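Local coordinates for prolyl 4-hydroxylase (Paramecium bursaria Chlorella virus 1, PDB 5C5T), which probably hydroxylates prolines in collagen-like chains as a 2-oxoglutarate-dependent dioxygenase that binds its co-substrate beside an active-site metal, at residues Lys36-Asp47 against Ile181-Trp192. Sequence-based numbering, arbitrary orientation.
Sequences KYYEKIDGFLSD and IKPKKGTSIFFW
Ser188 lays its CB over one face of the Phe44 ring, 4.1 Å from the centroid, a CH-pi contact just past the point where the edge strand 38-41 leaves its neighbour. The two strands run antiparallel in the larger sheet of the double-stranded beta-helix fold of 2OG oxygenases; strand 153-160 flanks 188-192 on the other side. Backbone bonds join Glu39 with Phe190 and Ile41 with Ser188 in both directions, and Trp192 N adds a further one to Tyr37 O (3.0 Å).

Glu39, Ile41, Ser188 and Phe190 share the sheet face packed by helix 96-109. Here Ser188 OG, set between its backbone N and carbonyl carbon (chi1 63°), sits 3.3 Å from Ile41 CB; it is buried with no polar partner in the model. On the opposite face, Lys40 swings CG away from its backbone N (chi1 180°) and crosses Ile189, whose CD1 presses tightly on Lys40 CG at 3.4 Å. Phe191, also on this face, reaches inward to Asp140 and His207, ligands of the bound zinc, tying this strand to the active site.

Beyond the strands, Thr187 and Asp42 lie side by side, and Thr187 OG1 donates to the anti lone pair of Asp42 OD1 (2.7 Å). Lys185 runs its aliphatic chain across the Asp47 carboxylate before its NZ forms a salt bridge with Asp51. At the far end, one water donates to both Lys36 O and Glu39 OE2, which also pairs with Lys112, while Lys36 O meets the indole edge in plane, 3.3 Å from Trp192 CD1.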
loop_
_atom_site.group_PDB
_atom_site.type_symbol
_atom_site.label_atom_id
_atom_site.label_comp_id
_atom_site.label_asym_id
_atom_site.label_seq_id
_atom_site.Cartn_x
_atom_site.Cartn_y
_atom_site.Cartn_z
ATOM N N LYS A 36 -9.999 7.193 11.690
ATOM C CA LYS A 36 -9.680 5.894 11.138
ATOM C C LYS A 36 -8.316 5.911 10.435
ATOM O O LYS A 36 -8.199 6.169 9.233
ATOM C CB LYS A 36 -10.785 5.454 10.173
ATOM C CG LYS A 36 -12.196 5.324 10.822
ATOM C CD LYS A 36 -13.228 4.897 9.822
ATOM C CE LYS A 36 -14.628 4.712 10.420
ATOM N NZ LYS A 36 -15.634 4.369 9.344
ATOM N N TYR A 37 -7.251 5.678 11.172
ATOM C CA TYR A 37 -5.912 5.709 10.544
ATOM C C TYR A 37 -5.711 4.669 9.434
ATOM O O TYR A 37 -4.991 4.917 8.476
ATOM C CB TYR A 37 -4.817 5.551 11.639
ATOM C CG TYR A 37 -4.617 6.766 12.514
ATOM C CD1 TYR A 37 -3.910 7.876 12.057
ATOM C CD2 TYR A 37 -5.129 6.806 13.816
ATOM C CE1 TYR A 37 -3.731 8.982 12.862
ATOM C CE2 TYR A 37 -4.921 7.904 14.621
ATOM C CZ TYR A 37 -4.224 8.968 14.144
ATOM O OH TYR A 37 -4.033 10.070 14.931
ATOM N N TYR A 38 -6.362 3.507 9.569
ATOM C CA TYR A 38 -6.333 2.421 8.567
ATOM C C TYR A 38 -7.692 1.747 8.527
ATOM O O TYR A 38 -8.458 1.862 9.492
ATOM C CB TYR A 38 -5.247 1.371 8.881
ATOM C CG TYR A 38 -5.515 0.677 10.191
ATOM C CD1 TYR A 38 -6.417 -0.350 10.275
ATOM C CD2 TYR A 38 -4.900 1.110 11.343
ATOM C CE1 TYR A 38 -6.690 -0.968 11.501
ATOM C CE2 TYR A 38 -5.143 0.503 12.576
ATOM C CZ TYR A 38 -6.042 -0.545 12.644
ATOM O OH TYR A 38 -6.293 -1.094 13.921
ATOM N N GLU A 39 -8.011 1.162 7.378
ATOM C CA GLU A 39 -9.175 0.316 7.184
ATOM C C GLU A 39 -8.746 -0.867 6.357
ATOM O O GLU A 39 -8.002 -0.734 5.352
ATOM C CB GLU A 39 -10.298 1.079 6.498
ATOM C CG GLU A 39 -10.786 2.259 7.283
ATOM C CD GLU A 39 -11.892 3.029 6.593
ATOM O OE1 GLU A 39 -12.955 2.449 6.300
ATOM O OE2 GLU A 39 -11.719 4.234 6.399
ATOM N N LYS A 40 -9.320 -2.026 6.698
ATOM C CA LYS A 40 -9.040 -3.270 5.993
ATOM C C LYS A 40 -10.265 -3.682 5.221
ATOM O O LYS A 40 -11.366 -3.638 5.768
ATOM C CB LYS A 40 -8.606 -4.379 6.992
ATOM C CG LYS A 40 -8.270 -5.770 6.355
ATOM C CD LYS A 40 -7.905 -6.821 7.386
ATOM C CE LYS A 40 -9.136 -7.540 7.876
ATOM N NZ LYS A 40 -8.719 -8.664 8.750
ATOM N N ILE A 41 -10.096 -4.065 3.959
ATOM C CA ILE A 41 -11.192 -4.531 3.132
ATOM C C ILE A 41 -10.901 -5.921 2.594
ATOM O O ILE A 41 -10.046 -6.085 1.738
ATOM C CB ILE A 41 -11.451 -3.567 1.987
ATOM C CG1 ILE A 41 -11.603 -2.114 2.479
ATOM C CG2 ILE A 41 -12.695 -4.019 1.178
ATOM C CD1 ILE A 41 -11.442 -1.090 1.316
ATOM N N ASP A 42 -11.619 -6.937 3.060
ATOM C CA ASP A 42 -11.456 -8.266 2.462
ATOM C C ASP A 42 -12.137 -8.338 1.080
ATOM O O ASP A 42 -13.151 -7.697 0.872
ATOM C CB ASP A 42 -12.028 -9.322 3.384
ATOM C CG ASP A 42 -11.190 -9.523 4.608
ATOM O OD1 ASP A 42 -9.936 -9.506 4.529
ATOM O OD2 ASP A 42 -11.796 -9.715 5.674
ATOM N N GLY A 43 -11.579 -9.134 0.175
ATOM C CA GLY A 43 -12.113 -9.308 -1.157
ATOM C C GLY A 43 -12.119 -8.090 -2.041
ATOM O O GLY A 43 -12.920 -7.993 -2.974
ATOM N N PHE A 44 -11.192 -7.168 -1.774
ATOM C CA PHE A 44 -11.028 -5.986 -2.609
ATOM C C PHE A 44 -10.759 -6.403 -4.059
ATOM O O PHE A 44 -11.346 -5.813 -4.959
ATOM C CB PHE A 44 -9.895 -5.120 -2.063
ATOM C CG PHE A 44 -9.734 -3.788 -2.738
ATOM C CD1 PHE A 44 -10.562 -2.709 -2.391
ATOM C CD2 PHE A 44 -8.789 -3.592 -3.736
ATOM C CE1 PHE A 44 -10.393 -1.460 -3.009
ATOM C CE2 PHE A 44 -8.635 -2.368 -4.358
ATOM C CZ PHE A 44 -9.446 -1.297 -4.004
ATOM N N LEU A 45 -9.872 -7.382 -4.266
ATOM C CA LEU A 45 -9.749 -8.069 -5.577
ATOM C C LEU A 45 -10.150 -9.498 -5.457
ATOM O O LEU A 45 -9.923 -10.089 -4.401
ATOM C CB LEU A 45 -8.317 -8.022 -6.122
ATOM C CG LEU A 45 -7.752 -6.661 -6.540
ATOM C CD1 LEU A 45 -6.313 -6.793 -7.066
ATOM C CD2 LEU A 45 -8.667 -5.952 -7.564
ATOM N N SER A 46 -10.682 -10.103 -6.532
ATOM C CA SER A 46 -10.867 -11.553 -6.499
ATOM C C SER A 46 -9.536 -12.301 -6.554
ATOM O O SER A 46 -8.493 -11.749 -6.942
ATOM C CB SER A 46 -11.735 -12.022 -7.639
ATOM O OG SER A 46 -10.992 -11.988 -8.855
ATOM N N ASP A 47 -9.575 -13.562 -6.180
ATOM C CA ASP A 47 -8.382 -14.398 -6.241
ATOM C C ASP A 47 -7.844 -14.472 -7.695
ATOM O O ASP A 47 -6.638 -14.358 -7.917
ATOM C CB ASP A 47 -8.647 -15.813 -5.714
ATOM C CG ASP A 47 -8.753 -15.889 -4.178
ATOM O OD1 ASP A 47 -8.758 -14.854 -3.486
ATOM O OD2 ASP A 47 -8.821 -17.021 -3.646
ATOM N N ILE A 181 -1.288 -6.612 10.618
ATOM C CA ILE A 181 -2.240 -7.207 9.665
ATOM C C ILE A 181 -1.650 -8.409 8.920
ATOM O O ILE A 181 -0.580 -8.311 8.310
ATOM C CB ILE A 181 -2.691 -6.154 8.635
ATOM C CG1 ILE A 181 -3.195 -4.830 9.285
ATOM C CG2 ILE A 181 -3.686 -6.772 7.657
ATOM C CD1 ILE A 181 -4.484 -4.919 10.055
ATOM N N LYS A 182 -2.357 -9.544 8.922
ATOM C CA LYS A 182 -1.838 -10.762 8.299
ATOM C C LYS A 182 -2.224 -10.737 6.797
ATOM O O LYS A 182 -3.396 -10.512 6.459
ATOM C CB LYS A 182 -2.397 -12.020 9.016
ATOM C CG LYS A 182 -2.289 -13.314 8.235
ATOM C CD LYS A 182 -2.925 -14.478 9.049
ATOM C CE LYS A 182 -3.067 -15.794 8.266
ATOM N NZ LYS A 182 -3.837 -16.788 9.084
ATOM N N PRO A 183 -1.238 -10.927 5.900
ATOM C CA PRO A 183 -1.599 -10.936 4.481
ATOM C C PRO A 183 -2.639 -11.961 4.182
ATOM O O PRO A 183 -2.554 -13.074 4.735
ATOM C CB PRO A 183 -0.308 -11.286 3.783
ATOM C CG PRO A 183 0.725 -10.704 4.650
ATOM C CD PRO A 183 0.227 -10.999 6.052
ATOM N N LYS A 184 -3.579 -11.580 3.330
ATOM C CA LYS A 184 -4.607 -12.498 2.798
ATOM C C LYS A 184 -4.860 -12.117 1.339
ATOM O O LYS A 184 -5.103 -10.949 1.079
ATOM C CB LYS A 184 -5.910 -12.396 3.588
ATOM C CG LYS A 184 -7.030 -13.363 3.143
ATOM C CD LYS A 184 -8.305 -13.157 3.983
ATOM C CE LYS A 184 -9.330 -14.268 3.695
ATOM N NZ LYS A 184 -10.689 -13.969 4.283
ATOM N N LYS A 185 -4.839 -13.089 0.410
ATOM C CA LYS A 185 -5.060 -12.836 -1.000
ATOM C C LYS A 185 -6.351 -12.084 -1.219
ATOM O O LYS A 185 -7.443 -12.489 -0.760
ATOM C CB LYS A 185 -5.071 -14.155 -1.779
ATOM C CG LYS A 185 -5.045 -14.003 -3.272
ATOM C CD LYS A 185 -5.089 -15.377 -3.937
ATOM C CE LYS A 185 -4.568 -15.381 -5.324
ATOM N NZ LYS A 185 -3.086 -15.553 -5.257
ATOM N N GLY A 186 -6.213 -10.936 -1.881
ATOM C CA GLY A 186 -7.330 -10.124 -2.238
ATOM C C GLY A 186 -7.715 -9.020 -1.287
ATOM O O GLY A 186 -8.546 -8.202 -1.653
ATOM N N THR A 187 -7.190 -9.065 -0.070
ATOM C CA THR A 187 -7.471 -8.078 0.969
ATOM C C THR A 187 -6.682 -6.823 0.730
ATOM O O THR A 187 -5.524 -6.889 0.360
ATOM C CB THR A 187 -7.119 -8.640 2.351
ATOM O OG1 THR A 187 -7.977 -9.768 2.677
ATOM C CG2 THR A 187 -7.209 -7.612 3.452
ATOM N N SER A 188 -7.330 -5.687 0.941
ATOM C CA SER A 188 -6.622 -4.397 0.904
ATOM C C SER A 188 -6.513 -3.801 2.304
ATOM O O SER A 188 -7.369 -4.020 3.186
ATOM C CB SER A 188 -7.308 -3.371 -0.042
ATOM O OG SER A 188 -8.621 -3.055 0.402
ATOM N N ILE A 189 -5.450 -3.000 2.489
ATOM C CA ILE A 189 -5.300 -2.142 3.652
ATOM C C ILE A 189 -5.141 -0.742 3.118
ATOM O O ILE A 189 -4.240 -0.470 2.326
ATOM C CB ILE A 189 -4.097 -2.480 4.552
ATOM C CG1 ILE A 189 -4.141 -3.907 5.102
ATOM C CG2 ILE A 189 -4.049 -1.530 5.704
ATOM C CD1 ILE A 189 -5.310 -4.198 6.043
ATOM N N PHE A 190 -6.041 0.133 3.524
ATOM C CA PHE A 190 -5.940 1.586 3.291
ATOM C C PHE A 190 -5.381 2.296 4.550
ATOM O O PHE A 190 -5.848 2.056 5.672
ATOM C CB PHE A 190 -7.309 2.172 2.930
ATOM C CG PHE A 190 -7.308 3.661 2.791
ATOM C CD1 PHE A 190 -6.966 4.244 1.590
ATOM C CD2 PHE A 190 -7.581 4.473 3.865
ATOM C CE1 PHE A 190 -6.958 5.628 1.447
ATOM C CE2 PHE A 190 -7.557 5.868 3.744
ATOM C CZ PHE A 190 -7.237 6.435 2.539
ATOM N N PHE A 191 -4.402 3.200 4.406
ATOM C CA PHE A 191 -4.049 4.006 5.543
ATOM C C PHE A 191 -3.644 5.412 5.163
ATOM O O PHE A 191 -3.077 5.664 4.098
ATOM C CB PHE A 191 -2.911 3.345 6.399
ATOM C CG PHE A 191 -1.635 3.026 5.637
ATOM C CD1 PHE A 191 -1.471 1.809 4.991
ATOM C CD2 PHE A 191 -0.538 3.931 5.613
ATOM C CE1 PHE A 191 -0.278 1.495 4.347
ATOM C CE2 PHE A 191 0.618 3.632 4.933
ATOM C CZ PHE A 191 0.763 2.390 4.328
ATOM N N TRP A 192 -3.913 6.321 6.082
ATOM C CA TRP A 192 -3.546 7.728 5.887
ATOM C C TRP A 192 -2.059 7.941 6.130
ATOM O O TRP A 192 -1.479 7.369 7.039
ATOM C CB TRP A 192 -4.368 8.641 6.813
ATOM C CG TRP A 192 -5.775 8.737 6.394
ATOM C CD1 TRP A 192 -6.813 8.018 6.888
ATOM C CD2 TRP A 192 -6.313 9.574 5.359
ATOM N NE1 TRP A 192 -7.980 8.363 6.229
ATOM C CE2 TRP A 192 -7.697 9.326 5.297
ATOM C CE3 TRP A 192 -5.760 10.544 4.499
ATOM C CZ2 TRP A 192 -8.544 9.992 4.390
ATOM C CZ3 TRP A 192 -6.607 11.209 3.606
ATOM C CH2 TRP A 192 -7.971 10.933 3.564
HETATM O O HOH W 1 -9.684 5.749 6.791
HETATM O O HOH W 2 -9.432 -11.184 0.687
HETATM O O HOH W 3 -8.595 -14.923 -0.743
#